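DUF3822 family protein (Bacteroides thetaiotaomicron VPI-5482, PDB 3HRG) is of unknown function but has an actin-like ATPase fold, consistent with a relationship to the sugar kinase, Hsp70 and actin superfamily. Local coordinates at residues N110-F121 and F140-E149; A74-P82 and L94-E105. All coordinates share one frame; numbering follows the deposited sequence. Where two conformers were deposited one is given.

Both contacts meet on the three-stranded antiparallel sheet formed by strands 78-82, 117-124 and 105-112. Their centres lie about 14 Å apart. Both segments of contact 2 (A74-P82 with L94-E105) come earlier in the chain than those of contact 1 (N110-F121 with F140-E149). Strand 117-124 is the middle strand and pairs with 78-82, so the two contacts are hydrogen-bonded directly, V118 N to I81 O at 2.8 Å. Contact 1 is buried and joins the sheet to strand 139-142 and helix 144-154. Contact 2 lies at the surface, where helix 91-96 and the loop after it fold against strand 78-82. One small sheet thus serves a buried and a surface contact of the actin-like fold.

Contact 1 of 2, residues N110-F121 and F140-E149; sequences NILKKNNVVIIF and FYSQSTPLIE
N110 binds F140, S142 and T145 through its side-chain amide. The contact joins a beta hairpin of the actin-like fold, strands 105-112 and 117-124, to the junction between strand 139-142 and helix 144-154. N110 OD1 accepts two hydrogen bonds, both in its carbonyl plane. T145 OG1 lies 2.7 Å from N110 OD1, on a lone pair. S142 N is 3.1 Å from the same N110 OD1. On the other side of the amide, N110 ND2 donates to F140 O at 3.0 Å, nearly straight (162°). The three bonds fix the rotation of the amide, and both OD1 and ND2 have partners in this buried position. With an alanine here, T145 OG1 and S142 N would probably lose their acceptor and F140 O its donor, and a gap would open beside T145.

The F121 ring lies against the backbone, with S142 N over the centre of one face. S142 CB makes an off-centre CH-pi contact with it. F121 CG sits between the backbone N and the carbonyl carbon (chi1 68°), which turns the ring over S142. Towards the helix, I119 and I148 meet tip to tip, CD1 to CD1 at 3.5 Å. L112 CD2 packs on I148 CG2, and L112 CD1 on T145 CG2.

Further out, a type I turn from K113 to N116 and a G1 bulge at N116 and V117 close the hairpin. At this end N115 is linked to the helix through two waters. One water donates to N115 OD1 and weakly to E149 OE2. The other accepts from N115 ND2 and donates to E149 O at 2.7 Å.

Contact 2 of 2, residues A74-P82 and L94-E105; sequences ASKRFTMIP and LFYHNHQKRENE. With PEG (di(hydroxyethyl)ether), chain D.
R77 and H99 lie side by side, their CA atoms 6.9 Å apart, and T79 is nearest F95. Segment A74-P82 enters strand 78-82 through an ST turn, in which S75 OG accepts from R77 N, and an inverse gamma turn centred on R77. Segment L94-E105 leaves helix 91-96 and loops round to E105, the first residue of strand 105-112.

R77 reaches into this loop with its chain bent at chi3 (65°). Its guanidinium takes E105 side-on in a salt bridge. R77 NE meets E105 OE2 at 2.8 Å on the syn side, almost straight (174°). R77 NH2 meets E105 OE1, also at 2.8 Å, and bonds Q100 O at 2.9 Å. Y96 OH donates to E105 OE1 from the anti side, so this oxygen has two donors. The R102 guanidinium stacks flat on that of R77, with centres 3.7 Å apart. H99 CB lies over the opposite face.

The H99 ring lies with one face on R77 CA, a CH-pi contact. At its edge H99 NE2 bonds T79 OG1 at 3.0 Å and makes a weak bond to F78 O. F95 turns its ring edge to R77 O. I81 and L94 also meet, but both have two conformers, so the detail is doubtful.

R102 NH2 also bonds an unidentified ligand, probably from the crystallisation liquor, as does S75 OG. E105 probably offsets the charge of R77 and so eases the stacking of two like-charged groups. The salt bridge thus ties the residue just before one edge strand, 78-82, to the first residue of the other, 105-112.

Contact 1 of 2, residues N110-F121 and F140-E149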
loop_
_atom_site.group_PDB
_atom_site.type_symbol
_atom_site.label_atom_id
_atom_site.label_comp_id
_atom_site.label_asym_id
_atom_site.label_seq_id
_atom_site.Cartn_x
_atom_site.Cartn_y
_atom_site.Cartn_z
ATOM N N ASN A 110 1.694 3.161 -11.962
ATOM C CA ASN A 110 0.849 2.031 -12.236
ATOM C C ASN A 110 -0.501 2.502 -12.777
ATOM O O ASN A 110 -1.156 3.329 -12.154
ATOM C CB ASN A 110 0.504 1.275 -10.979
ATOM C CG ASN A 110 1.712 0.757 -10.219
ATOM O OD1 ASN A 110 1.692 0.790 -8.989
ATOM N ND2 ASN A 110 2.742 0.269 -10.916
ATOM N N ILE A 111 -0.927 1.924 -13.891
ATOM C CA ILE A 111 -2.221 2.191 -14.440
ATOM C C ILE A 111 -3.218 1.139 -13.902
ATOM O O ILE A 111 -2.986 -0.069 -14.027
ATOM C CB ILE A 111 -2.215 2.126 -15.972
ATOM C CG1 ILE A 111 -1.281 3.196 -16.523
ATOM C CG2 ILE A 111 -3.669 2.348 -16.535
ATOM C CD1 ILE A 111 -1.018 3.094 -18.040
ATOM N N LEU A 112 -4.299 1.608 -13.303
ATOM C CA LEU A 112 -5.361 0.743 -12.808
ATOM C C LEU A 112 -6.478 0.881 -13.837
ATOM O O LEU A 112 -7.365 1.710 -13.681
ATOM C CB LEU A 112 -5.798 1.146 -11.407
ATOM C CG LEU A 112 -4.828 0.973 -10.232
ATOM C CD1 LEU A 112 -3.524 1.819 -10.292
ATOM C CD2 LEU A 112 -5.591 1.238 -8.921
ATOM N N LYS A 113 -6.408 0.083 -14.908
ATOM C CA LYS A 113 -7.387 0.189 -16.036
ATOM C C LYS A 113 -8.853 0.027 -15.614
ATOM O O LYS A 113 -9.697 0.866 -15.956
ATOM C CB LYS A 113 -7.051 -0.819 -17.150
ATOM C CG LYS A 113 -7.932 -0.690 -18.391
ATOM N N LYS A 114 -9.127 -1.022 -14.842
ATOM C CA LYS A 114 -10.465 -1.298 -14.310
ATOM C C LYS A 114 -11.041 -0.138 -13.462
ATOM O O LYS A 114 -12.244 0.125 -13.530
ATOM C CB LYS A 114 -10.422 -2.586 -13.467
ATOM N N ASN A 115 -10.190 0.579 -12.721
ATOM C CA ASN A 115 -10.627 1.707 -11.867
ATOM C C ASN A 115 -10.478 3.092 -12.493
ATOM O O ASN A 115 -10.772 4.096 -11.848
ATOM C CB ASN A 115 -9.848 1.665 -10.557
ATOM C CG ASN A 115 -10.025 0.352 -9.831
ATOM O OD1 ASN A 115 -9.172 -0.530 -9.918
ATOM N ND2 ASN A 115 -11.165 0.174 -9.207
ATOM N N ASN A 116 -9.985 3.159 -13.728
ATOM C CA ASN A 116 -9.761 4.438 -14.418
ATOM C C ASN A 116 -8.902 5.448 -13.655
ATOM O O ASN A 116 -9.176 6.667 -13.648
ATOM C CB ASN A 116 -11.099 5.039 -14.855
ATOM C CG ASN A 116 -11.732 4.230 -15.945
ATOM O OD1 ASN A 116 -11.190 4.146 -17.055
ATOM N ND2 ASN A 116 -12.887 3.642 -15.664
ATOM N N VAL A 117 -7.856 4.946 -13.008
ATOM C CA VAL A 117 -6.939 5.828 -12.333
ATOM C C VAL A 117 -5.502 5.374 -12.510
ATOM O O VAL A 117 -5.220 4.213 -12.908
ATOM C CB VAL A 117 -7.206 5.959 -10.809
ATOM C CG1 VAL A 117 -8.642 6.431 -10.482
ATOM C CG2 VAL A 117 -6.922 4.664 -10.104
ATOM N N VAL A 118 -4.598 6.300 -12.222
ATOM C CA VAL A 118 -3.157 6.036 -12.257
ATOM C C VAL A 118 -2.570 6.469 -10.965
ATOM O O VAL A 118 -2.944 7.504 -10.444
ATOM C CB VAL A 118 -2.494 6.821 -13.393
ATOM C CG1 VAL A 118 -0.925 6.625 -13.400
ATOM C CG2 VAL A 118 -3.106 6.432 -14.697
ATOM N N ILE A 119 -1.638 5.680 -10.434
ATOM C CA ILE A 119 -0.920 6.013 -9.228
ATOM C C ILE A 119 0.537 6.248 -9.659
ATOM O O ILE A 119 1.166 5.339 -10.223
ATOM C CB ILE A 119 -0.947 4.874 -8.196
ATOM C CG1 ILE A 119 -2.393 4.580 -7.740
ATOM C CG2 ILE A 119 -0.026 5.224 -6.964
ATOM C CD1 ILE A 119 -3.027 5.707 -6.948
ATOM N N ILE A 120 1.020 7.482 -9.447
ATOM C CA ILE A 120 2.384 7.911 -9.733
ATOM C C ILE A 120 3.086 7.845 -8.380
ATOM O O ILE A 120 2.548 8.340 -7.399
ATOM C CB ILE A 120 2.447 9.315 -10.320
ATOM C CG1 ILE A 120 1.521 9.470 -11.538
ATOM C CG2 ILE A 120 3.880 9.629 -10.696
ATOM C CD1 ILE A 120 1.315 10.973 -12.009
ATOM N N PHE A 121 4.249 7.186 -8.313
ATOM C CA PHE A 121 4.909 6.939 -7.023
ATOM C C PHE A 121 6.440 6.995 -7.110
ATOM O O PHE A 121 7.044 6.709 -8.126
ATOM C CB PHE A 121 4.435 5.589 -6.426
ATOM C CG PHE A 121 4.882 4.360 -7.189
ATOM C CD1 PHE A 121 4.174 3.904 -8.299
ATOM C CD2 PHE A 121 6.008 3.641 -6.790
ATOM C CE1 PHE A 121 4.580 2.764 -9.004
ATOM C CE2 PHE A 121 6.414 2.504 -7.493
ATOM C CZ PHE A 121 5.685 2.064 -8.596
ATOM N N PHE A 140 7.077 -3.403 -10.283
ATOM C CA PHE A 140 7.057 -2.450 -9.139
ATOM C C PHE A 140 5.708 -1.771 -8.970
ATOM O O PHE A 140 5.160 -1.247 -9.949
ATOM C CB PHE A 140 8.091 -1.372 -9.330
ATOM C CG PHE A 140 9.505 -1.873 -9.247
ATOM C CD1 PHE A 140 10.089 -2.467 -10.334
ATOM C CD2 PHE A 140 10.219 -1.757 -8.053
ATOM C CE1 PHE A 140 11.387 -2.957 -10.262
ATOM C CE2 PHE A 140 11.521 -2.251 -7.965
ATOM C CZ PHE A 140 12.100 -2.814 -9.069
ATOM N N TYR A 141 5.198 -1.774 -7.737
ATOM C CA TYR A 141 3.919 -1.146 -7.436
ATOM C C TYR A 141 3.976 -0.272 -6.240
ATOM O O TYR A 141 4.754 -0.503 -5.339
ATOM C CB TYR A 141 2.866 -2.192 -7.072
ATOM C CG TYR A 141 2.593 -3.195 -8.159
ATOM C CD1 TYR A 141 1.614 -2.956 -9.128
ATOM C CD2 TYR A 141 3.298 -4.381 -8.212
ATOM C CE1 TYR A 141 1.368 -3.860 -10.130
ATOM C CE2 TYR A 141 3.069 -5.298 -9.210
ATOM C CZ TYR A 141 2.101 -5.035 -10.164
ATOM O OH TYR A 141 1.898 -5.965 -11.112
ATOM N N SER A 142 3.137 0.749 -6.255
ATOM C CA SER A 142 2.872 1.522 -5.084
ATOM C C SER A 142 1.983 0.597 -4.285
ATOM O O SER A 142 1.178 -0.152 -4.876
ATOM C CB SER A 142 2.037 2.775 -5.429
ATOM O OG SER A 142 1.532 3.442 -4.264
ATOM N N GLN A 143 2.089 0.612 -2.963
ATOM C CA GLN A 143 1.197 -0.200 -2.116
ATOM C C GLN A 143 -0.266 0.230 -2.363
ATOM O O GLN A 143 -1.184 -0.601 -2.285
ATOM C CB GLN A 143 1.576 -0.081 -0.648
ATOM C CG GLN A 143 0.657 -0.837 0.284
ATOM C CD GLN A 143 0.907 -0.586 1.718
ATOM O OE1 GLN A 143 1.020 0.563 2.139
ATOM N NE2 GLN A 143 0.904 -1.658 2.522
ATOM N N SER A 144 -0.470 1.511 -2.684
ATOM C CA SER A 144 -1.792 2.032 -2.998
ATOM C C SER A 144 -2.492 1.353 -4.193
ATOM O O SER A 144 -3.726 1.280 -4.219
ATOM C CB SER A 144 -1.721 3.517 -3.241
ATOM O OG SER A 144 -1.381 4.221 -2.054
ATOM N N THR A 145 -1.723 0.834 -5.148
ATOM C CA THR A 145 -2.303 0.184 -6.336
ATOM C C THR A 145 -3.182 -1.057 -6.003
ATOM O O THR A 145 -4.388 -1.044 -6.307
ATOM C CB THR A 145 -1.222 -0.060 -7.368
ATOM O OG1 THR A 145 -0.674 1.213 -7.749
ATOM C CG2 THR A 145 -1.772 -0.823 -8.584
ATOM N N PRO A 146 -2.612 -2.115 -5.384
ATOM C CA PRO A 146 -3.491 -3.213 -4.996
ATOM C C PRO A 146 -4.541 -2.820 -3.945
ATOM O O PRO A 146 -5.608 -3.405 -3.945
ATOM C CB PRO A 146 -2.516 -4.253 -4.395
ATOM C CG PRO A 146 -1.263 -3.445 -4.094
ATOM C CD PRO A 146 -1.190 -2.456 -5.142
ATOM N N LEU A 147 -4.247 -1.866 -3.054
ATOM C CA LEU A 147 -5.217 -1.475 -2.039
ATOM C C LEU A 147 -6.469 -0.853 -2.680
ATOM O O LEU A 147 -7.586 -1.192 -2.311
ATOM C CB LEU A 147 -4.617 -0.554 -0.978
ATOM C CG LEU A 147 -3.661 -1.158 0.058
ATOM C CD1 LEU A 147 -3.201 -0.101 1.067
ATOM C CD2 LEU A 147 -4.291 -2.318 0.806
ATOM N N ILE A 148 -6.271 0.005 -3.661
ATOM C CA ILE A 148 -7.389 0.641 -4.367
ATOM C C ILE A 148 -8.210 -0.381 -5.113
ATOM O O ILE A 148 -9.437 -0.364 -5.018
ATOM C CB ILE A 148 -6.895 1.713 -5.346
ATOM C CG1 ILE A 148 -6.412 2.903 -4.541
ATOM C CG2 ILE A 148 -8.018 2.127 -6.311
ATOM C CD1 ILE A 148 -5.634 3.938 -5.316
ATOM N N GLU A 149 -7.556 -1.317 -5.808
ATOM C CA GLU A 149 -8.318 -2.352 -6.517
ATOM C C GLU A 149 -9.169 -3.199 -5.551
ATOM O O GLU A 149 -10.340 -3.503 -5.809
ATOM C CB GLU A 149 -7.401 -3.262 -7.331
ATOM C CG GLU A 149 -6.617 -2.490 -8.348
ATOM C CD GLU A 149 -5.945 -3.337 -9.391
ATOM O OE1 GLU A 149 -6.044 -4.580 -9.334
ATOM O OE2 GLU A 149 -5.343 -2.721 -10.299
HETATM O O HOH W 1 -11.191 -3.002 -8.338
HETATM O O HOH W 2 -7.627 -1.671 -11.771
#

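Contact 2 of 2, residues A74-P82 and L94-E105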
loop_
_atom_site.group_PDB
_atom_site.type_symbol
_atom_site.label_atom_id
_atom_site.label_comp_id
_atom_site.label_asym_id
_atom_site.label_seq_id
_atom_site.Cartn_x
_atom_site.Cartn_y
_atom_site.Cartn_z
ATOM N N ALA A 74 5.540 0.801 0.237
ATOM C CA ALA A 74 4.634 1.423 1.195
ATOM C C ALA A 74 5.257 2.761 1.541
ATOM O O ALA A 74 6.308 2.829 2.198
ATOM C CB ALA A 74 4.475 0.580 2.430
ATOM N N SER A 75 4.605 3.837 1.135
ATOM C CA SER A 75 5.147 5.190 1.316
ATOM C C SER A 75 4.067 6.230 1.131
ATOM O O SER A 75 3.042 5.961 0.487
ATOM C CB SER A 75 6.209 5.395 0.224
ATOM O OG SER A 75 6.642 6.720 0.115
ATOM N N LYS A 76 4.283 7.429 1.661
ATOM C CA LYS A 76 3.308 8.505 1.435
ATOM C C LYS A 76 3.566 9.195 0.123
ATOM O O LYS A 76 2.769 10.062 -0.283
ATOM C CB LYS A 76 3.353 9.554 2.558
ATOM C CG LYS A 76 4.611 10.340 2.687
ATOM C CD LYS A 76 4.514 11.235 3.969
ATOM C CE LYS A 76 5.854 11.444 4.544
ATOM N NZ LYS A 76 6.342 10.144 5.118
ATOM N N ARG A 77 4.663 8.841 -0.552
ATOM C CA ARG A 77 5.083 9.541 -1.767
ATOM C C ARG A 77 4.433 8.966 -3.006
ATOM O O ARG A 77 5.073 8.295 -3.791
ATOM C CB ARG A 77 6.603 9.563 -1.871
ATOM C CG ARG A 77 7.238 10.356 -0.694
ATOM C CD ARG A 77 8.717 10.472 -0.756
ATOM N NE ARG A 77 9.135 11.248 -1.918
ATOM C CZ ARG A 77 9.154 12.583 -1.990
ATOM N NH1 ARG A 77 8.788 13.363 -0.967
ATOM N NH2 ARG A 77 9.549 13.154 -3.109
ATOM N N PHE A 78 3.134 9.237 -3.133
ATOM C CA PHE A 78 2.357 8.815 -4.295
ATOM C C PHE A 78 1.301 9.866 -4.548
ATOM O O PHE A 78 0.917 10.634 -3.649
ATOM C CB PHE A 78 1.681 7.430 -4.166
ATOM C CG PHE A 78 0.569 7.375 -3.134
ATOM C CD1 PHE A 78 -0.743 7.704 -3.462
ATOM C CD2 PHE A 78 0.859 7.038 -1.843
ATOM C CE1 PHE A 78 -1.742 7.645 -2.518
ATOM C CE2 PHE A 78 -0.136 6.977 -0.884
ATOM C CZ PHE A 78 -1.445 7.312 -1.224
ATOM N N THR A 79 0.846 9.898 -5.796
ATOM C CA THR A 79 -0.171 10.818 -6.246
ATOM C C THR A 79 -1.128 10.100 -7.197
ATOM O O THR A 79 -0.692 9.393 -8.110
ATOM C CB THR A 79 0.461 11.972 -7.006
ATOM O OG1 THR A 79 1.197 12.793 -6.103
ATOM C CG2 THR A 79 -0.632 12.822 -7.709
HETATM N N MSE A 80 -2.425 10.271 -6.982
HETATM C CA MSE A 80 -3.421 9.651 -7.840
HETATM C C MSE A 80 -3.920 10.645 -8.865
HETATM O O MSE A 80 -4.175 11.792 -8.523
HETATM C CB MSE A 80 -4.592 9.130 -7.006
HETATM C CG MSE A 80 -5.678 8.397 -7.806
HETATM SE SE MSE A 80 -7.031 9.503 -8.615
HETATM C CE MSE A 80 -7.943 10.134 -7.014
ATOM N N ILE A 81 -4.041 10.189 -10.120
ATOM C CA ILE A 81 -4.605 11.033 -11.171
ATOM C C ILE A 81 -5.581 10.181 -12.006
ATOM O O ILE A 81 -5.335 9.005 -12.287
ATOM C CB ILE A 81 -3.530 11.723 -12.055
ATOM C CG1 ILE A 81 -4.166 12.830 -12.917
ATOM C CG2 ILE A 81 -2.774 10.714 -12.882
ATOM C CD1 ILE A 81 -3.188 13.416 -13.897
ATOM N N PRO A 82 -6.752 10.757 -12.341
ATOM C CA PRO A 82 -7.668 9.950 -13.132
ATOM C C PRO A 82 -7.006 9.608 -14.458
ATOM O O PRO A 82 -6.237 10.416 -14.968
ATOM C CB PRO A 82 -8.865 10.877 -13.344
ATOM C CG PRO A 82 -8.840 11.783 -12.201
ATOM C CD PRO A 82 -7.438 11.931 -11.758
ATOM N N LEU A 94 3.789 16.211 -12.622
ATOM C CA LEU A 94 2.643 16.047 -11.733
ATOM C C LEU A 94 3.086 15.653 -10.333
ATOM O O LEU A 94 2.632 16.204 -9.318
ATOM C CB LEU A 94 1.719 14.955 -12.273
ATOM C CG LEU A 94 0.847 15.256 -13.501
ATOM C CD1 LEU A 94 0.314 13.983 -14.175
ATOM C CD2 LEU A 94 -0.279 16.171 -13.090
ATOM N N PHE A 95 3.977 14.669 -10.277
ATOM C CA PHE A 95 4.476 14.182 -9.003
ATOM C C PHE A 95 5.176 15.269 -8.194
ATOM O O PHE A 95 4.882 15.446 -6.988
ATOM C CB PHE A 95 5.399 12.988 -9.254
ATOM C CG PHE A 95 5.869 12.304 -7.993
ATOM C CD1 PHE A 95 5.054 11.394 -7.342
ATOM C CD2 PHE A 95 7.115 12.582 -7.456
ATOM C CE1 PHE A 95 5.497 10.737 -6.194
ATOM C CE2 PHE A 95 7.548 11.955 -6.310
ATOM C CZ PHE A 95 6.724 11.014 -5.673
ATOM N N TYR A 96 6.084 15.997 -8.836
ATOM C CA TYR A 96 6.830 17.081 -8.150
ATOM C C TYR A 96 6.047 18.390 -7.889
ATOM O O TYR A 96 6.578 19.275 -7.214
ATOM C CB TYR A 96 8.255 17.270 -8.731
ATOM C CG TYR A 96 9.099 16.030 -8.423
ATOM C CD1 TYR A 96 9.367 15.645 -7.091
ATOM C CD2 TYR A 96 9.617 15.251 -9.431
ATOM C CE1 TYR A 96 10.116 14.519 -6.800
ATOM C CE2 TYR A 96 10.392 14.099 -9.141
ATOM C CZ TYR A 96 10.624 13.741 -7.816
ATOM O OH TYR A 96 11.383 12.612 -7.489
ATOM N N HIS A 97 4.842 18.511 -8.453
ATOM C CA HIS A 97 3.927 19.600 -8.096
ATOM C C HIS A 97 3.102 19.175 -6.831
ATOM O O HIS A 97 2.350 19.958 -6.278
ATOM C CB HIS A 97 3.048 20.064 -9.269
ATOM C CG HIS A 97 3.724 21.068 -10.156
ATOM N ND1 HIS A 97 3.971 22.361 -9.745
ATOM C CD2 HIS A 97 4.170 20.987 -11.435
ATOM C CE1 HIS A 97 4.574 23.020 -10.721
ATOM N NE2 HIS A 97 4.700 22.211 -11.760
ATOM N N ASN A 98 3.240 17.928 -6.396
ATOM C CA ASN A 98 2.595 17.428 -5.170
ATOM C C ASN A 98 3.546 16.967 -4.069
ATOM O O ASN A 98 3.100 16.796 -2.930
ATOM C CB ASN A 98 1.660 16.285 -5.543
ATOM C CG ASN A 98 0.394 16.772 -6.244
ATOM O OD1 ASN A 98 -0.522 17.300 -5.605
ATOM N ND2 ASN A 98 0.337 16.605 -7.538
ATOM N N HIS A 99 4.820 16.707 -4.400
ATOM C CA HIS A 99 5.816 16.245 -3.425
ATOM C C HIS A 99 7.099 17.042 -3.610
ATOM O O HIS A 99 7.436 17.440 -4.718
ATOM C CB HIS A 99 6.099 14.763 -3.614
ATOM C CG HIS A 99 4.879 13.902 -3.484
ATOM N ND1 HIS A 99 4.379 13.507 -2.266
ATOM C CD2 HIS A 99 4.058 13.380 -4.417
ATOM C CE1 HIS A 99 3.273 12.811 -2.455
ATOM N NE2 HIS A 99 3.073 12.692 -3.752
ATOM N N GLN A 100 7.836 17.229 -2.521
ATOM C CA GLN A 100 9.088 17.962 -2.541
ATOM C C GLN A 100 10.097 17.232 -3.416
ATOM O O GLN A 100 10.171 15.990 -3.382
ATOM C CB GLN A 100 9.630 18.123 -1.108
ATOM C CG GLN A 100 10.973 18.833 -1.012
ATOM C CD GLN A 100 11.430 19.106 0.420
ATOM O OE1 GLN A 100 10.728 18.805 1.385
ATOM N NE2 GLN A 100 12.618 19.679 0.554
ATOM N N LYS A 101 10.864 17.976 -4.210
ATOM C CA LYS A 101 11.896 17.382 -5.069
ATOM C C LYS A 101 12.895 16.597 -4.229
ATOM O O LYS A 101 13.112 16.922 -3.061
ATOM C CB LYS A 101 12.640 18.440 -5.910
ATOM C CG LYS A 101 11.831 19.040 -7.069
ATOM C CD LYS A 101 12.654 20.102 -7.861
ATOM N N ARG A 102 13.483 15.565 -4.836
ATOM C CA ARG A 102 14.431 14.692 -4.154
ATOM C C ARG A 102 15.349 14.060 -5.195
ATOM O O ARG A 102 14.883 13.404 -6.122
ATOM C CB ARG A 102 13.626 13.656 -3.394
ATOM C CG ARG A 102 14.405 12.722 -2.583
ATOM C CD ARG A 102 13.505 11.791 -1.844
ATOM N NE ARG A 102 12.715 12.419 -0.781
ATOM C CZ ARG A 102 12.076 11.731 0.172
ATOM N NH1 ARG A 102 12.103 10.404 0.207
ATOM N NH2 ARG A 102 11.424 12.369 1.116
ATOM N N GLU A 103 16.654 14.219 -5.038
ATOM C CA GLU A 103 17.605 13.714 -6.041
ATOM C C GLU A 103 17.735 12.181 -6.128
ATOM O O GLU A 103 17.746 11.645 -7.240
ATOM C CB GLU A 103 18.981 14.367 -5.831
ATOM C CG GLU A 103 20.014 14.178 -6.978
ATOM C CD GLU A 103 19.640 14.883 -8.300
ATOM O OE1 GLU A 103 18.587 15.563 -8.393
ATOM O OE2 GLU A 103 20.436 14.769 -9.264
ATOM N N ASN A 104 17.769 11.454 -5.013
ATOM C CA ASN A 104 17.937 10.003 -5.114
ATOM C C ASN A 104 16.589 9.288 -5.218
ATOM O O ASN A 104 16.351 8.306 -4.514
ATOM C CB ASN A 104 18.757 9.459 -3.940
ATOM C CG ASN A 104 19.334 8.053 -4.231
ATOM O OD1 ASN A 104 20.149 7.890 -5.165
ATOM N ND2 ASN A 104 18.949 7.057 -3.424
ATOM N N GLU A 105 15.692 9.803 -6.069
ATOM C CA GLU A 105 14.360 9.227 -6.251
ATOM C C GLU A 105 14.031 9.030 -7.724
ATOM O O GLU A 105 14.331 9.875 -8.538
ATOM C CB GLU A 105 13.287 10.135 -5.623
ATOM C CG GLU A 105 11.848 9.609 -5.722
ATOM C CD GLU A 105 10.872 10.458 -4.942
ATOM O OE1 GLU A 105 10.810 11.701 -5.140
ATOM O OE2 GLU A 105 10.132 9.881 -4.104
HETATM C C1 PEG D . 5.178 20.320 -2.649
HETATM O O1 PEG D . 5.620 20.322 -4.019
HETATM C C2 PEG D . 3.671 20.086 -2.507
HETATM O O2 PEG D . 2.937 21.295 -2.283
HETATM C C3 PEG D . 1.605 21.069 -1.812
#